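PDB 2OBB: hydrolase from Bacteroides thetaiotaomicron, which binds a magnesium ion and is probably a hydrolase of the haloacid dehalogenase (HAD) type, its substrate and biological role being unknown. Local coordinates for residues V8-D11 against G12-E16; L33-L36 against Q37-H41; V48-G51 against E52-E56; E115-T118 against F119-Y123. All coordinates share one frame; numbering follows the deposited sequence. Where two conformers were deposited one is given.

Contact 1: residues V8-D11 against G12-E16; sequences VDFD and GTIVE. With MG (magnesium ion), chain B.
Phe10 O is gripped by three backbone N-H groups of the segment that follows it: Ile14 N at 2.8 Å in the carbonyl plane, Thr13 N at 3.1 Å from well above that plane, and Val15 N, which adds a weak bond. The tight turn so closed follows strand 5-8 and carries the DxDx(T/V) pattern of HAD-type phosphatases, with magnesium at its bend. Asp9 OD2 binds the metal at 2.1 Å and takes a hydrogen bond from Thr13 OG1, 2.7 Å away, on its anti lone pair; Thr13 OG1 also bonds Asp97 N, so a second-shell hydroxyl fixes the first-shell carboxylate. Asp11 joins the metal through its backbone O, while its carboxylate turns to a salt bridge with Arg49. Three waters and Asp97 OD1 complete six ligands, and Lys88 of the second subunit pairs with Asp9 OD1. Away from the metal, Phe10 CG lies anti to the backbone N (chi1 -174°), which swings the ring back over the turn. A leucine in place of Phe10 would probably leave Val15 CG2 without a flat surface to rest on and open a gap beside Ala57 and Cys61 of helix 51-62. Val15 CG2 makes a CH-pi contact over one ring face, 4.0 Å from the centroid and 20° off the normal.

Contact 2: residues L33-L36 against Q37-H41; sequences LKLL and QQEKH
With CG opposite the carbonyl carbon in both Leu36 (chi1 -71°) and His41 (chi1 -64°), the leucine's CD2 and the imidazole's CD2 come within 3.9 Å of each other where helix 29-38 ends. The ring also turns an edge to the backbone, its CD2 lying 3.4 Å from Leu36 O near the ring plane. This end is a Schellman motif: Lys40, at positive phi, is the C-prime residue, His41 N reaches back to Leu36 O at 3.1 Å, and Lys40 N bonds Gln37 O at 2.8 Å. Leu36 O also receives a weak bond from Glu39 N, whose better partner is Leu35 O. One turn earlier the ladder is regular, Gln37 N giving a nearly straight 3.0 Å bond to Leu33 O. On the outer side, Leu35 CD1 comes within 3.7 Å of Glu39 OE2, the two side chains crossing at a slant. The polar ends are held from outside the turn: Glu39 OE2 by Tyr110 OH, Gln37 NE2 by Glu67 O and His41 ND1 by Met4 N. The helix is the crossover of a beta-alpha-beta unit between parallel strands 5-8 and 42-45; Leu33 packs on Val8 and Leu43 of those strands, His41 on Ile6, and Leu36 on Tyr110 and Ile113 of helix 106-115.

Contact 3: residues V48-G51 against E52-E56; sequences VREG and ELLDE
Arg49 NH1 donates to Leu53 O over 2.9 Å, tying the loop after strand 42-45 to the first turn of helix 51-62 in this probable HAD-type fold. The carbonyl oxygen lies at the guanidinium edge, only 6° out of its plane, although the nitrogen itself sits 33° from the carbonyl plane. Arg49 CD, 3.4 Å from the same Leu53 O, shows how closely the extended chain follows the helix. This is the tightly packed side. Leu54 CG stands anti to its own N (chi1 -169°), laying CD1 against Arg49 CB at 4.0 Å and near Arg49 O. The other terminal nitrogen, NH2, forms a salt bridge with OD1 of the metal-site residue Asp11, and Phe10 and Tyr19 also touch the arginine, so the loop is bound to the magnesium-binding turn as well as to the helix. The opposite character appears where the helix starts. Gly51, exposed and at positive phi, gives its O to Asp55 N in a regular 3.0 Å bond, while Leu53 N makes only a weak bond to Glu50 O. Glu52, Asp55 and Glu56 are likewise exposed, and their acidic side chains make little direct contact with the loop. Glu50 leaves the backbone away from the helix, and its OE2 accepts from Arg87 N of the second subunit. Between the two regimes stands a single water: it accepts from Arg49 NH1 at 2.9 Å and donates to Glu56 OE1 at 2.8 Å, bridging charged groups that do not themselves touch.

Contact 4: residues E115-T118 against F119-Y123; sequences EKKT and FADIY
Thr118 and Asp121 exchange two hydrogen bonds at the start of helix 119-123. Asp121 N donates to Thr118 OG1 at 3.0 Å and almost straight (175°), and Thr118 N donates to Asp121 OD2, also at 3.0 Å, meeting the carboxylate from above its plane. Thr118 OG1 sits between its own N and carbonyl carbon (chi1 56°), the rotamer that turns the oxygen toward the first helical turn. An asparagine replacing Asp121 would probably weaken the hold on Thr118 N, since its amide carries no negative charge, and could turn an NH2 toward that donor. Behind the pair, Thr118 O takes the first regular helical bond from Ile122 N. Lys117 crosses Asp121 at a slant, its CG 3.8 Å from Asp121 CB, and meets Ile122 nearly at a right angle, its CD 4.1 Å from Ile122 CD1, while its NZ reaches back to a salt bridge with Glu111 of helix 106-115. Ile122 packs on Ile108 and Met112 of that helix. Farther out, Phe119 and Tyr123 meet their counterparts in the second subunit, the Phe119 rings being stacked. The reciprocal bonds make this a capping box, with Thr118 as N-cap of a short helix at the dimer interface.

Overall arrangement
Contact 1 is the buried part, where carboxylate, carbonyl and water oxygens surround a metal ion above apolar packing. Contact 2 is partly buried and touches it through Leu33, which packs on Val8 and Ile14; its chemistry is that of a helix end. Contact 3 lies at the surface but joins contact 1 by the Arg49-Asp11 salt bridge, and Phe10 packs on helix 51-62, which contact 3 starts. Contact 4, also at the surface, touches none of the others, yet packs like contact 2 on helix 106-115; its capping box starts a helix, whereas contact 2 closes one. Contacts 3 and 4, centres about 33 Å apart, both meet the second subunit, as does Asp9 of contact 1.

Contact 1: residues V8-D11 against G12-E16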
loop_
_atom_site.group_PDB
_atom_site.type_symbol
_atom_site.label_atom_id
_atom_site.label_comp_id
_atom_site.label_asym_id
_atom_site.label_seq_id
_atom_site.Cartn_x
_atom_site.Cartn_y
_atom_site.Cartn_z
ATOM N N VAL A 8 5.782 2.984 -5.706
ATOM C CA VAL A 8 5.512 1.887 -6.626
ATOM C C VAL A 8 6.247 0.625 -6.217
ATOM O O VAL A 8 7.486 0.607 -6.073
ATOM C CB VAL A 8 5.839 2.236 -8.116
ATOM C CG1 VAL A 8 5.204 1.168 -9.099
ATOM C CG2 VAL A 8 5.349 3.640 -8.458
ATOM N N ASP A 9 5.481 -0.444 -6.054
ATOM C CA ASP A 9 6.065 -1.734 -5.733
ATOM C C ASP A 9 6.824 -2.260 -6.951
ATOM O O ASP A 9 6.622 -1.783 -8.064
ATOM C CB ASP A 9 4.967 -2.682 -5.308
ATOM C CG ASP A 9 5.461 -4.071 -5.067
ATOM O OD1 ASP A 9 6.393 -4.229 -4.272
ATOM O OD2 ASP A 9 4.888 -5.022 -5.644
ATOM N N PHE A 10 7.714 -3.225 -6.744
ATOM C CA PHE A 10 8.417 -3.781 -7.864
ATOM C C PHE A 10 7.837 -5.129 -8.303
ATOM O O PHE A 10 7.188 -5.193 -9.372
ATOM C CB PHE A 10 9.915 -3.877 -7.578
ATOM C CG PHE A 10 10.731 -4.320 -8.760
ATOM C CD1 PHE A 10 10.816 -3.525 -9.908
ATOM C CD2 PHE A 10 11.446 -5.517 -8.723
ATOM C CE1 PHE A 10 11.601 -3.920 -11.012
ATOM C CE2 PHE A 10 12.233 -5.925 -9.835
ATOM C CZ PHE A 10 12.305 -5.124 -10.971
ATOM N N ASP A 11 8.061 -6.191 -7.508
ATOM C CA ASP A 11 7.633 -7.536 -7.910
ATOM C C ASP A 11 6.112 -7.729 -7.921
ATOM O O ASP A 11 5.424 -7.503 -6.906
ATOM C CB ASP A 11 8.272 -8.613 -7.041
ATOM C CG ASP A 11 9.774 -8.476 -6.950
ATOM O OD1 ASP A 11 10.487 -8.934 -7.869
ATOM O OD2 ASP A 11 10.240 -7.909 -5.941
ATOM N N GLY A 12 5.598 -8.162 -9.072
ATOM C CA GLY A 12 4.164 -8.342 -9.261
ATOM C C GLY A 12 3.479 -7.062 -9.717
ATOM O O GLY A 12 2.296 -7.074 -10.040
ATOM N N THR A 13 4.228 -5.958 -9.725
ATOM C CA THR A 13 3.697 -4.650 -10.052
ATOM C C THR A 13 4.301 -4.072 -11.328
ATOM O O THR A 13 3.575 -3.679 -12.225
ATOM C CB THR A 13 3.918 -3.650 -8.887
ATOM O OG1 THR A 13 3.343 -4.186 -7.694
ATOM C CG2 THR A 13 3.273 -2.279 -9.179
ATOM N N ILE A 14 5.634 -3.971 -11.368
ATOM C CA ILE A 14 6.370 -3.505 -12.537
ATOM C C ILE A 14 6.807 -4.722 -13.385
ATOM O O ILE A 14 6.834 -4.650 -14.628
ATOM C CB ILE A 14 7.612 -2.647 -12.115
ATOM C CG1 ILE A 14 7.182 -1.319 -11.460
ATOM C CG2 ILE A 14 8.523 -2.331 -13.319
ATOM C CD1 ILE A 14 8.334 -0.474 -10.958
ATOM N N VAL A 15 7.170 -5.829 -12.701
ATOM C CA VAL A 15 7.511 -7.089 -13.372
ATOM C C VAL A 15 6.668 -8.226 -12.822
ATOM O O VAL A 15 6.180 -8.125 -11.707
ATOM C CB VAL A 15 9.010 -7.450 -13.217
ATOM C CG1 VAL A 15 9.858 -6.464 -13.971
ATOM C CG2 VAL A 15 9.424 -7.507 -11.720
ATOM N N GLU A 16 6.510 -9.309 -13.590
ATOM C CA GLU A 16 5.958 -10.546 -13.042
ATOM C C GLU A 16 6.774 -10.939 -11.819
ATOM O O GLU A 16 7.985 -10.694 -11.771
ATOM C CB GLU A 16 6.049 -11.705 -14.023
ATOM C CG GLU A 16 5.735 -11.355 -15.418
ATOM C CD GLU A 16 4.370 -11.785 -15.802
ATOM O OE1 GLU A 16 3.384 -11.298 -15.179
ATOM O OE2 GLU A 16 4.302 -12.629 -16.734
HETATM MG MG MG B . 4.511 -7.056 -5.305
HETATM O O HOH W 1 6.106 -7.270 -4.089
HETATM O O HOH W 2 3.725 -6.194 -3.526
HETATM O O HOH W 3 3.841 -9.040 -4.994
#

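Contact 2: residues L33-L36 against Q37-H41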
loop_
_atom_site.group_PDB
_atom_site.type_symbol
_atom_site.label_atom_id
_atom_site.label_comp_id
_atom_site.label_asym_id
_atom_site.label_seq_id
_atom_site.Cartn_x
_atom_site.Cartn_y
_atom_site.Cartn_z
ATOM N N LEU A 33 4.846 4.669 -16.135
ATOM C CA LEU A 33 5.502 5.339 -15.048
ATOM C C LEU A 33 6.271 6.551 -15.588
ATOM O O LEU A 33 6.201 7.646 -15.019
ATOM C CB LEU A 33 6.407 4.363 -14.279
ATOM C CG LEU A 33 5.716 3.351 -13.359
ATOM C CD1 LEU A 33 6.704 2.258 -12.851
ATOM C CD2 LEU A 33 5.044 4.055 -12.187
ATOM N N LYS A 34 6.962 6.378 -16.714
ATOM C CA LYS A 34 7.670 7.518 -17.316
ATOM C C LYS A 34 6.690 8.600 -17.716
ATOM O O LYS A 34 6.937 9.783 -17.490
ATOM C CB LYS A 34 8.528 7.097 -18.490
ATOM C CG LYS A 34 9.874 6.527 -18.034
ATOM C CD LYS A 34 10.305 5.358 -18.886
ATOM C CE LYS A 34 10.888 5.757 -20.223
ATOM N NZ LYS A 34 11.181 4.532 -21.066
ATOM N N LEU A 35 5.568 8.202 -18.296
ATOM C CA LEU A 35 4.538 9.177 -18.612
ATOM C C LEU A 35 4.142 9.935 -17.349
ATOM O O LEU A 35 3.981 11.132 -17.409
ATOM C CB LEU A 35 3.328 8.532 -19.289
ATOM C CG LEU A 35 2.195 9.434 -19.772
ATOM C CD1 LEU A 35 2.704 10.666 -20.552
ATOM C CD2 LEU A 35 1.294 8.586 -20.654
ATOM N N LEU A 36 4.005 9.247 -16.211
ATOM C CA LEU A 36 3.635 9.913 -14.935
ATOM C C LEU A 36 4.664 10.956 -14.448
ATOM O O LEU A 36 4.300 12.039 -14.005
ATOM C CB LEU A 36 3.337 8.876 -13.830
ATOM C CG LEU A 36 2.034 8.065 -14.008
ATOM C CD1 LEU A 36 1.958 6.896 -13.038
ATOM C CD2 LEU A 36 0.764 8.943 -13.913
ATOM N N GLN A 37 5.944 10.595 -14.527
ATOM C CA GLN A 37 7.057 11.527 -14.336
ATOM C C GLN A 37 7.010 12.749 -15.246
ATOM O O GLN A 37 7.261 13.862 -14.777
ATOM C CB GLN A 37 8.389 10.835 -14.574
ATOM C CG GLN A 37 8.702 9.818 -13.584
ATOM C CD GLN A 37 10.083 9.259 -13.811
ATOM O OE1 GLN A 37 10.528 9.157 -14.955
ATOM N NE2 GLN A 37 10.781 8.902 -12.716
ATOM N N GLN A 38 6.704 12.536 -16.530
ATOM C CA GLN A 38 6.524 13.636 -17.484
ATOM C C GLN A 38 5.473 14.593 -16.952
ATOM O O GLN A 38 5.575 15.803 -17.139
ATOM C CB GLN A 38 6.070 13.131 -18.863
ATOM C CG GLN A 38 6.439 14.054 -20.023
ATOM C CD GLN A 38 5.252 14.458 -20.917
ATOM O OE1 GLN A 38 5.324 15.470 -21.616
ATOM N NE2 GLN A 38 4.171 13.679 -20.893
ATOM N N GLU A 39 4.466 14.041 -16.284
ATOM C CA GLU A 39 3.369 14.850 -15.741
ATOM C C GLU A 39 3.728 15.443 -14.376
ATOM O O GLU A 39 2.876 16.019 -13.717
ATOM C CB GLU A 39 2.078 14.031 -15.637
ATOM C CG GLU A 39 1.880 13.060 -16.805
ATOM C CD GLU A 39 0.568 13.255 -17.552
ATOM O OE1 GLU A 39 -0.102 14.312 -17.364
ATOM O OE2 GLU A 39 0.231 12.357 -18.357
ATOM N N LYS A 40 4.991 15.267 -13.974
ATOM C CA LYS A 40 5.597 15.881 -12.776
ATOM C C LYS A 40 5.365 15.137 -11.458
ATOM O O LYS A 40 5.618 15.693 -10.387
ATOM C CB LYS A 40 5.190 17.359 -12.617
ATOM C CG LYS A 40 5.458 18.243 -13.825
ATOM C CD LYS A 40 6.861 18.095 -14.422
ATOM C CE LYS A 40 6.993 19.075 -15.606
ATOM N NZ LYS A 40 8.113 18.723 -16.521
ATOM N N HIS A 41 4.879 13.898 -11.530
ATOM C CA HIS A 41 4.717 13.083 -10.321
ATOM C C HIS A 41 6.108 12.603 -9.937
ATOM O O HIS A 41 6.982 12.495 -10.801
ATOM C CB HIS A 41 3.748 11.906 -10.545
ATOM C CG HIS A 41 2.349 12.337 -10.852
ATOM N ND1 HIS A 41 1.552 12.985 -9.935
ATOM C CD2 HIS A 41 1.622 12.261 -11.992
ATOM C CE1 HIS A 41 0.389 13.283 -10.491
ATOM N NE2 HIS A 41 0.409 12.857 -11.742
#

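Contact 3: residues V48-G51 against E52-E56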
loop_
_atom_site.group_PDB
_atom_site.type_symbol
_atom_site.label_atom_id
_atom_site.label_comp_id
_atom_site.label_asym_id
_atom_site.label_seq_id
_atom_site.Cartn_x
_atom_site.Cartn_y
_atom_site.Cartn_z
ATOM N N VAL A 48 10.185 -4.646 -0.611
ATOM C CA VAL A 48 10.829 -5.352 0.477
ATOM C C VAL A 48 12.289 -5.652 0.108
ATOM O O VAL A 48 13.089 -5.970 0.981
ATOM C CB VAL A 48 10.060 -6.649 0.922
ATOM C CG1 VAL A 48 8.708 -6.285 1.542
ATOM C CG2 VAL A 48 9.912 -7.653 -0.241
ATOM N N ARG A 49 12.623 -5.543 -1.184
ATOM C CA ARG A 49 14.019 -5.642 -1.644
ATOM C C ARG A 49 14.929 -4.639 -0.898
ATOM O O ARG A 49 14.583 -3.445 -0.761
ATOM C CB ARG A 49 14.115 -5.410 -3.162
ATOM C CG ARG A 49 13.617 -6.581 -4.016
ATOM C CD ARG A 49 13.577 -6.253 -5.521
ATOM N NE ARG A 49 13.087 -7.369 -6.338
ATOM C CZ ARG A 49 13.850 -8.196 -7.059
ATOM N NH1 ARG A 49 15.173 -8.055 -7.094
ATOM N NH2 ARG A 49 13.283 -9.180 -7.756
ATOM N N GLU A 50 16.061 -5.145 -0.408
ATOM C CA GLU A 50 17.158 -4.356 0.179
ATOM C C GLU A 50 18.517 -4.865 -0.368
ATOM O O GLU A 50 18.613 -5.976 -0.897
ATOM C CB GLU A 50 17.198 -4.497 1.712
ATOM C CG GLU A 50 15.900 -4.207 2.479
ATOM C CD GLU A 50 15.583 -2.701 2.662
ATOM O OE1 GLU A 50 16.259 -1.816 2.054
ATOM O OE2 GLU A 50 14.634 -2.411 3.424
ATOM N N GLY A 51 19.570 -4.068 -0.223
ATOM C CA GLY A 51 20.910 -4.508 -0.634
ATOM C C GLY A 51 20.975 -4.798 -2.117
ATOM O O GLY A 51 20.311 -4.114 -2.921
ATOM N N GLU A 52 21.753 -5.809 -2.502
ATOM C CA GLU A 52 21.978 -6.095 -3.925
ATOM C C GLU A 52 20.722 -6.523 -4.711
ATOM O O GLU A 52 20.684 -6.362 -5.935
ATOM C CB GLU A 52 23.143 -7.076 -4.129
ATOM C CG GLU A 52 24.552 -6.421 -4.093
ATOM C CD GLU A 52 24.954 -5.736 -5.415
ATOM O OE1 GLU A 52 25.713 -6.347 -6.194
ATOM O OE2 GLU A 52 24.518 -4.596 -5.681
ATOM N N LEU A 53 19.704 -7.041 -4.024
ATOM C CA LEU A 53 18.422 -7.326 -4.683
ATOM C C LEU A 53 17.643 -6.055 -5.034
ATOM O O LEU A 53 16.958 -6.002 -6.060
ATOM C CB LEU A 53 17.566 -8.270 -3.843
ATOM C CG LEU A 53 18.050 -9.720 -3.814
ATOM C CD1 LEU A 53 17.174 -10.556 -2.878
ATOM C CD2 LEU A 53 18.102 -10.322 -5.226
ATOM N N LEU A 54 17.752 -5.040 -4.182
ATOM C CA LEU A 54 17.262 -3.717 -4.517
ATOM C C LEU A 54 18.043 -3.148 -5.695
ATOM O O LEU A 54 17.454 -2.678 -6.672
ATOM C CB LEU A 54 17.362 -2.761 -3.319
ATOM C CG LEU A 54 16.631 -1.401 -3.443
ATOM C CD1 LEU A 54 15.104 -1.555 -3.724
ATOM C CD2 LEU A 54 16.894 -0.516 -2.199
ATOM N N ASP A 55 19.372 -3.188 -5.590
ATOM C CA ASP A 55 20.238 -2.679 -6.640
ATOM C C ASP A 55 19.861 -3.308 -7.972
ATOM O O ASP A 55 19.721 -2.611 -8.969
ATOM C CB ASP A 55 21.713 -2.950 -6.311
ATOM C CG ASP A 55 22.222 -2.111 -5.126
ATOM O OD1 ASP A 55 21.634 -1.019 -4.872
ATOM O OD2 ASP A 55 23.208 -2.542 -4.454
ATOM N N GLU A 56 19.668 -4.622 -7.980
ATOM C CA GLU A 56 19.226 -5.311 -9.188
ATOM C C GLU A 56 17.892 -4.752 -9.732
ATOM O O GLU A 56 17.758 -4.546 -10.950
ATOM C CB GLU A 56 19.219 -6.828 -8.972
ATOM C CG GLU A 56 20.648 -7.418 -9.044
ATOM C CD GLU A 56 20.759 -8.861 -8.557
ATOM O OE1 GLU A 56 19.706 -9.523 -8.408
ATOM O OE2 GLU A 56 21.910 -9.337 -8.318
HETATM O O HOH W 4 16.902 -9.838 -8.566
#

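Contact 4: residues E115-T118 against F119-Y123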
loop_
_atom_site.group_PDB
_atom_site.type_symbol
_atom_site.label_atom_id
_atom_site.label_comp_id
_atom_site.label_asym_id
_atom_site.label_seq_id
_atom_site.Cartn_x
_atom_site.Cartn_y
_atom_site.Cartn_z
ATOM N N GLU A 115 -7.324 11.225 -14.318
ATOM C CA GLU A 115 -8.686 11.725 -14.316
ATOM C C GLU A 115 -9.244 11.830 -12.893
ATOM O O GLU A 115 -10.404 12.218 -12.707
ATOM C CB GLU A 115 -9.579 10.832 -15.179
ATOM C CG GLU A 115 -9.043 10.552 -16.573
ATOM C CD GLU A 115 -8.844 11.819 -17.404
ATOM O OE1 GLU A 115 -9.763 12.680 -17.404
ATOM O OE2 GLU A 115 -7.775 11.957 -18.057
ATOM N N LYS A 116 -8.415 11.511 -11.896
ATOM C CA LYS A 116 -8.836 11.459 -10.483
ATOM C C LYS A 116 -10.085 10.582 -10.351
ATOM O O LYS A 116 -11.206 11.061 -10.196
ATOM C CB LYS A 116 -9.037 12.862 -9.900
ATOM C CG LYS A 116 -7.772 13.459 -9.300
ATOM C CD LYS A 116 -7.673 14.964 -9.596
ATOM C CE LYS A 116 -6.304 15.538 -9.187
ATOM N NZ LYS A 116 -6.064 16.898 -9.795
ATOM N N LYS A 117 -9.868 9.280 -10.469
ATOM C CA LYS A 117 -10.952 8.320 -10.536
ATOM C C LYS A 117 -10.661 7.118 -9.660
ATOM O O LYS A 117 -9.516 6.669 -9.544
ATOM C CB LYS A 117 -11.155 7.847 -11.978
ATOM C CG LYS A 117 -12.022 8.735 -12.846
ATOM C CD LYS A 117 -12.020 8.207 -14.275
ATOM C CE LYS A 117 -13.132 8.813 -15.146
ATOM N NZ LYS A 117 -13.067 8.277 -16.564
ATOM N N THR A 118 -11.733 6.601 -9.079
ATOM C CA THR A 118 -11.726 5.439 -8.211
ATOM C C THR A 118 -12.114 4.256 -9.073
ATOM O O THR A 118 -12.604 4.439 -10.184
ATOM C CB THR A 118 -12.794 5.592 -7.094
ATOM O OG1 THR A 118 -14.072 5.818 -7.694
ATOM C CG2 THR A 118 -12.476 6.762 -6.174
ATOM N N PHE A 119 -11.909 3.040 -8.566
ATOM C CA PHE A 119 -12.401 1.864 -9.267
ATOM C C PHE A 119 -13.889 2.081 -9.516
ATOM O O PHE A 119 -14.410 1.734 -10.581
ATOM C CB PHE A 119 -12.177 0.605 -8.441
ATOM C CG PHE A 119 -10.735 0.130 -8.411
ATOM C CD1 PHE A 119 -10.242 -0.710 -9.408
ATOM C CD2 PHE A 119 -9.891 0.503 -7.383
ATOM C CE1 PHE A 119 -8.938 -1.179 -9.375
ATOM C CE2 PHE A 119 -8.577 0.057 -7.349
ATOM C CZ PHE A 119 -8.101 -0.803 -8.350
ATOM N N ALA A 120 -14.560 2.699 -8.549
ATOM C CA ALA A 120 -16.013 2.918 -8.630
ATOM C C ALA A 120 -16.353 3.701 -9.893
ATOM O O ALA A 120 -17.152 3.246 -10.716
ATOM C CB ALA A 120 -16.521 3.627 -7.389
ATOM N N ASP A 121 -15.707 4.856 -10.057
ATOM C CA ASP A 121 -15.805 5.666 -11.280
ATOM C C ASP A 121 -15.531 4.861 -12.539
ATOM O O ASP A 121 -16.375 4.820 -13.419
ATOM C CB ASP A 121 -14.828 6.834 -11.227
ATOM C CG ASP A 121 -15.090 7.753 -10.070
ATOM O OD1 ASP A 121 -16.257 7.836 -9.620
ATOM O OD2 ASP A 121 -14.130 8.397 -9.610
ATOM N N ILE A 122 -14.356 4.225 -12.610
ATOM C CA ILE A 122 -13.952 3.424 -13.758
ATOM C C ILE A 122 -15.071 2.496 -14.190
ATOM O O ILE A 122 -15.485 2.510 -15.350
ATOM C CB ILE A 122 -12.687 2.580 -13.451
ATOM C CG1 ILE A 122 -11.476 3.474 -13.171
ATOM C CG2 ILE A 122 -12.389 1.581 -14.591
ATOM C CD1 ILE A 122 -10.983 4.278 -14.362
ATOM N N TYR A 123 -15.591 1.717 -13.249
ATOM C CA TYR A 123 -16.608 0.733 -13.585
ATOM C C TYR A 123 -18.025 1.286 -13.796
ATOM O O TYR A 123 -18.757 0.767 -14.656
ATOM C CB TYR A 123 -16.560 -0.458 -12.623
ATOM C CG TYR A 123 -15.267 -1.247 -12.770
ATOM C CD1 TYR A 123 -15.105 -2.183 -13.798
ATOM C CD2 TYR A 123 -14.200 -1.040 -11.904
ATOM C CE1 TYR A 123 -13.899 -2.904 -13.947
ATOM C CE2 TYR A 123 -12.998 -1.752 -12.041
ATOM C CZ TYR A 123 -12.857 -2.683 -13.061
ATOM O OH TYR A 123 -11.669 -3.378 -13.196
#